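Long-range contacts in putative metal-sulfur cluster biosynthesis proteins YuaD (Bacillus subtilis, PDB 1ORU), which is of unknown function but carries a MOSC domain and may bind molybdenum and pyridoxal phosphate: residues A[13-18]-A[96-101]; A[69-74]-A[161-166]. All blocks are in the same frame, centred on the assembly; numbering follows the deposited sequence.

Contact 1: A[13-18]-A[96-101]; sequences EGLYIA and ANVAVS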
loop_
_atom_site.group_PDB
_atom_site.type_symbol
_atom_site.label_atom_id
_atom_site.label_comp_id
_atom_site.label_asym_id
_atom_site.label_seq_id
_atom_site.Cartn_x
_atom_site.Cartn_y
_atom_site.Cartn_z
ATOM N N GLU A 13 0.913 18.448 14.330
ATOM C CA GLU A 13 1.037 19.888 14.573
ATOM C C GLU A 13 0.036 20.700 13.771
ATOM O O GLU A 13 -0.478 21.711 14.253
ATOM C CB GLU A 13 2.443 20.388 14.222
ATOM C CG GLU A 13 3.555 19.891 15.116
ATOM C CD GLU A 13 3.537 20.518 16.506
ATOM O OE1 GLU A 13 2.705 21.418 16.763
ATOM O OE2 GLU A 13 4.368 20.111 17.341
ATOM N N GLY A 14 -0.231 20.262 12.544
ATOM C CA GLY A 14 -1.163 20.985 11.702
ATOM C C GLY A 14 -1.956 20.107 10.758
ATOM O O GLY A 14 -1.492 19.041 10.348
ATOM N N LEU A 15 -3.163 20.557 10.430
ATOM C CA LEU A 15 -4.054 19.848 9.515
ATOM C C LEU A 15 -4.404 20.851 8.419
ATOM O O LEU A 15 -4.594 22.041 8.703
ATOM C CB LEU A 15 -5.321 19.400 10.244
ATOM C CG LEU A 15 -5.118 18.506 11.468
ATOM C CD1 LEU A 15 -6.476 18.209 12.094
ATOM C CD2 LEU A 15 -4.404 17.207 11.070
ATOM N N TYR A 16 -4.495 20.387 7.175
ATOM C CA TYR A 16 -4.777 21.286 6.057
ATOM C C TYR A 16 -5.617 20.616 4.974
ATOM O O TYR A 16 -5.560 19.399 4.791
ATOM C CB TYR A 16 -3.465 21.750 5.420
ATOM C CG TYR A 16 -2.358 22.069 6.398
ATOM C CD1 TYR A 16 -2.078 23.384 6.762
ATOM C CD2 TYR A 16 -1.575 21.052 6.942
ATOM C CE1 TYR A 16 -1.037 23.675 7.643
ATOM C CE2 TYR A 16 -0.536 21.330 7.821
ATOM C CZ TYR A 16 -0.270 22.639 8.168
ATOM O OH TYR A 16 0.765 22.913 9.034
ATOM N N ILE A 17 -6.373 21.419 4.234
ATOM C CA ILE A 17 -7.203 20.882 3.168
ATOM C C ILE A 17 -7.032 21.677 1.879
ATOM O O ILE A 17 -6.764 22.881 1.912
ATOM C CB ILE A 17 -8.696 20.907 3.558
ATOM C CG1 ILE A 17 -9.515 20.109 2.543
ATOM C CG2 ILE A 17 -9.195 22.348 3.610
ATOM C CD1 ILE A 17 -10.987 19.992 2.897
ATOM N N ALA A 18 -7.172 20.990 0.749
ATOM C CA ALA A 18 -7.087 21.620 -0.567
ATOM C C ALA A 18 -8.540 21.662 -1.025
ATOM O O ALA A 18 -9.025 20.715 -1.642
ATOM C CB ALA A 18 -6.250 20.762 -1.513
ATOM N N ALA A 96 0.574 19.489 1.860
ATOM C CA ALA A 96 0.384 18.492 2.911
ATOM C C ALA A 96 -0.978 18.632 3.590
ATOM O O ALA A 96 -1.530 19.728 3.677
ATOM C CB ALA A 96 1.491 18.615 3.949
ATOM N N ASN A 97 -1.514 17.511 4.066
ATOM C CA ASN A 97 -2.795 17.503 4.767
ATOM C C ASN A 97 -2.531 17.405 6.261
ATOM O O ASN A 97 -3.347 17.824 7.080
ATOM C CB ASN A 97 -3.643 16.315 4.325
ATOM C CG ASN A 97 -4.022 16.392 2.868
ATOM O OD1 ASN A 97 -4.704 17.332 2.439
ATOM N ND2 ASN A 97 -3.577 15.418 2.090
ATOM N N VAL A 98 -1.385 16.832 6.608
ATOM C CA VAL A 98 -1.003 16.693 8.003
ATOM C C VAL A 98 0.481 16.988 8.157
ATOM O O VAL A 98 1.315 16.489 7.397
ATOM C CB VAL A 98 -1.263 15.257 8.537
ATOM C CG1 VAL A 98 -0.961 15.196 10.038
ATOM C CG2 VAL A 98 -2.703 14.850 8.268
ATOM N N ALA A 99 0.802 17.829 9.127
ATOM C CA ALA A 99 2.189 18.151 9.410
ATOM C C ALA A 99 2.408 17.595 10.806
ATOM O O ALA A 99 1.740 18.004 11.758
ATOM C CB ALA A 99 2.408 19.662 9.384
ATOM N N VAL A 100 3.327 16.644 10.930
ATOM C CA VAL A 100 3.602 16.036 12.224
ATOM C C VAL A 100 4.930 16.496 12.806
ATOM O O VAL A 100 5.800 16.981 12.082
ATOM C CB VAL A 100 3.631 14.492 12.122
ATOM C CG1 VAL A 100 2.299 13.985 11.585
ATOM C CG2 VAL A 100 4.780 14.042 11.229
ATOM N N SER A 101 5.063 16.368 14.124
ATOM C CA SER A 101 6.309 16.711 14.802
ATOM C C SER A 101 6.693 15.467 15.592
ATOM O O SER A 101 5.832 14.640 15.927
ATOM C CB SER A 101 6.144 17.929 15.731
ATOM O OG SER A 101 5.282 17.678 16.827
#

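Contact 2: A[69-74]-A[161-166]; sequences ISIVSI and RGIVCI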
loop_
_atom_site.group_PDB
_atom_site.type_symbol
_atom_site.label_atom_id
_atom_site.label_comp_id
_atom_site.label_asym_id
_atom_site.label_seq_id
_atom_site.Cartn_x
_atom_site.Cartn_y
_atom_site.Cartn_z
ATOM N N ILE A 69 -3.981 10.830 1.432
ATOM C CA ILE A 69 -3.545 11.787 2.446
ATOM C C ILE A 69 -2.042 12.001 2.345
ATOM O O ILE A 69 -1.277 11.043 2.238
ATOM C CB ILE A 69 -3.864 11.269 3.876
ATOM C CG1 ILE A 69 -5.367 11.009 4.026
ATOM C CG2 ILE A 69 -3.401 12.285 4.916
ATOM C CD1 ILE A 69 -6.229 12.267 3.996
ATOM N N SER A 70 -1.623 13.260 2.378
ATOM C CA SER A 70 -0.210 13.593 2.291
ATOM C C SER A 70 0.285 14.068 3.648
ATOM O O SER A 70 -0.344 14.924 4.273
ATOM C CB SER A 70 0.001 14.691 1.247
ATOM O OG SER A 70 1.362 15.061 1.179
ATOM N N ILE A 71 1.406 13.509 4.103
ATOM C CA ILE A 71 1.970 13.880 5.398
ATOM C C ILE A 71 3.437 14.310 5.315
ATOM O O ILE A 71 4.231 13.710 4.589
ATOM C CB ILE A 71 1.911 12.706 6.406
ATOM C CG1 ILE A 71 0.492 12.138 6.482
ATOM C CG2 ILE A 71 2.372 13.181 7.781
ATOM C CD1 ILE A 71 0.362 10.982 7.463
ATOM N N VAL A 72 3.784 15.356 6.060
ATOM C CA VAL A 72 5.164 15.837 6.126
ATOM C C VAL A 72 5.476 16.075 7.600
ATOM O O VAL A 72 4.567 16.268 8.407
ATOM C CB VAL A 72 5.378 17.178 5.359
ATOM C CG1 VAL A 72 5.037 17.001 3.894
ATOM C CG2 VAL A 72 4.544 18.295 5.978
ATOM N N SER A 73 6.749 16.052 7.962
ATOM C CA SER A 73 7.100 16.304 9.345
ATOM C C SER A 73 7.765 17.673 9.407
ATOM O O SER A 73 8.468 18.078 8.474
ATOM C CB SER A 73 8.040 15.222 9.880
ATOM O OG SER A 73 9.396 15.539 9.645
ATOM N N ILE A 74 7.516 18.392 10.494
ATOM C CA ILE A 74 8.099 19.716 10.684
ATOM C C ILE A 74 9.621 19.607 10.618
ATOM O O ILE A 74 10.288 20.453 10.015
ATOM C CB ILE A 74 7.701 20.311 12.060
ATOM C CG1 ILE A 74 6.184 20.540 12.117
ATOM C CG2 ILE A 74 8.479 21.603 12.321
ATOM C CD1 ILE A 74 5.651 21.469 11.043
ATOM N N ARG A 161 10.788 14.278 1.855
ATOM C CA ARG A 161 9.620 15.035 1.435
ATOM C C ARG A 161 8.313 14.486 2.009
ATOM O O ARG A 161 7.232 14.957 1.662
ATOM C CB ARG A 161 9.557 15.092 -0.096
ATOM C CG ARG A 161 8.562 16.109 -0.644
ATOM C CD ARG A 161 7.563 15.430 -1.549
ATOM N NE ARG A 161 6.555 16.337 -2.093
ATOM C CZ ARG A 161 5.572 16.898 -1.395
ATOM N NH1 ARG A 161 5.443 16.664 -0.090
ATOM N NH2 ARG A 161 4.693 17.676 -2.013
ATOM N N GLY A 162 8.407 13.495 2.891
ATOM C CA GLY A 162 7.202 12.945 3.492
ATOM C C GLY A 162 6.640 11.694 2.835
ATOM O O GLY A 162 7.258 11.107 1.946
ATOM N N ILE A 163 5.442 11.306 3.266
ATOM C CA ILE A 163 4.779 10.108 2.767
ATOM C C ILE A 163 3.333 10.363 2.360
ATOM O O ILE A 163 2.778 11.441 2.602
ATOM C CB ILE A 163 4.759 9.016 3.861
ATOM C CG1 ILE A 163 3.930 9.508 5.062
ATOM C CG2 ILE A 163 6.183 8.692 4.298
ATOM C CD1 ILE A 163 3.842 8.535 6.232
ATOM N N VAL A 164 2.737 9.363 1.720
ATOM C CA VAL A 164 1.335 9.420 1.330
ATOM C C VAL A 164 0.669 8.221 1.989
ATOM O O VAL A 164 1.315 7.194 2.212
ATOM C CB VAL A 164 1.138 9.357 -0.202
ATOM C CG1 VAL A 164 1.469 10.710 -0.815
ATOM C CG2 VAL A 164 2.013 8.273 -0.807
ATOM N N CYS A 165 -0.617 8.358 2.301
ATOM C CA CYS A 165 -1.373 7.303 2.967
ATOM C C CYS A 165 -2.785 7.131 2.426
ATOM O O CYS A 165 -3.324 8.002 1.753
ATOM C CB CYS A 165 -1.525 7.606 4.466
ATOM S SG CYS A 165 -0.017 7.812 5.428
ATOM N N ILE A 166 -3.374 5.987 2.763
ATOM C CA ILE A 166 -4.753 5.666 2.417
ATOM C C ILE A 166 -5.461 5.726 3.769
ATOM O O ILE A 166 -4.834 5.460 4.795
ATOM C CB ILE A 166 -4.866 4.227 1.860
ATOM C CG1 ILE A 166 -4.481 4.210 0.381
ATOM C CG2 ILE A 166 -6.268 3.677 2.088
ATOM C CD1 ILE A 166 -4.351 2.791 -0.183
HETATM O O HOH W 1 2.774 17.106 1.009
HETATM O O HOH W 2 4.406 14.142 1.628
#

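Contact 1: A[13-18]-A[96-101]
Strands 13-17 and 98-101 run antiparallel, 4.7 Å between their axes, inside the curled mixed sheet of the MOSC domain. The tight part lies between Gly14 and Asn97. Ala99 N donates to Gly14 O at 2.9 Å in a nearly straight bond (167°), and Tyr16 N reaches Asn97 O at 2.8 Å. Tyr16, its CG beside the backbone N (chi1 -40°), lays its ring along the Gly14-Ala99 face, so that Ala99 CB meets the ring edge, 3.7 Å from CE2. Gly14 leaves room for this: any CB there would run into the phenol oxygen. On the opposite face of the sheet, Leu15 and Val98 lie side by side, CD2 to CG2 at 4.0 Å. At the other end Glu13 and Gly14 both face Ala99 in a classic beta bulge; Gly14 N donates to Ala99 O at 3.1 Å, whereas the bent bond from Glu13 N is weak. Here, at the partly exposed end, Glu13 folds at chi2 (-72°) and Ser101 OG donates to the anti lone pair of OE2 at 2.6 Å. An alanine at Glu13 would remove this acceptor of Ser101 OG and would probably loosen the join between the strands at this end. Because the serine proton is committed to it, and Lys11 makes a long, weak ion pair with OE1, the carboxylate is probably held ionised.

Contact 2: A[69-74]-A[161-166]
Four backbone hydrogen bonds stitch strand 69-73 to strand 163-166, two at the pair Ile69-Cys165 and two at Ile71-Ile163. The straightest is Ile71 N to Ile163 O, 2.9 Å with 176° at the hydrogen; all four donors lie in the plane of the carbonyl they address. Between them Ser70 and Val164 form the non-hydrogen-bonded pair, their side chains on the face away from the isoleucines.

Ile71 carries the apolar side of the contact. Its CB sits 4.0 Å from Ile163 CG1, directly across the hydrogen-bonded pair. CG2, anti to the backbone N, leans to the neighbouring strand 98-101, where it packs on Val98. CG1 lies beside the backbone N (chi1 -52°), and the extended chi2 carries CD1 forward until it rests on Cys165 SG at 3.8 Å. Leu123 of strand 122-128 touches both Ile71 and Cys165, as expected inside the curled sheet of a MOSC domain, where this antiparallel ladder joins two barrel strands whose directions differ by 144°.

The ladder ends at the Ile71-Ile163 pair; next to it comes Gly162, at whose backbone angles a CB would be jammed against the carbonyl O of Arg161 and would also strike Ile71 O. Arg161 turns its chain back at chi2, so that NH1 comes 4.0 Å from Val72 CG1, which lies at the edge of the guanidinium. NH1 donates to water 1 at 2.9 Å, and that water is 2.5 Å from Ser70 OG; the strongest partner of the guanidinium, however, is Leu94 O, bound by NH2. Water 2 lies within donating distance of Ile71 O and Arg161 O and also bonds to Ser70 OG; it has more acceptors near it than protons, so the donations are probably shared.

Contacts 1 and 2 are two seams of one sheet, separated by the parallel pairing of 98-101 with 69-73, their centres 9 Å apart. Strand 98-101 runs antiparallel to 13-17 in contact 1, so that here the strands follow in the order 5-17, 98-101, 69-73, 163-169. Val100 N lies 2.8 Å from Val72 O, and Val100 O lies 2.7 Å from Ile74 N, both probable hydrogen bonds, the second tying the first turn of helix 74-84 to the sheet. Along the chain the four segments alternate, so neither seam closes before the other begins. No ligand or metal is identified here that would place either contact in a pocket.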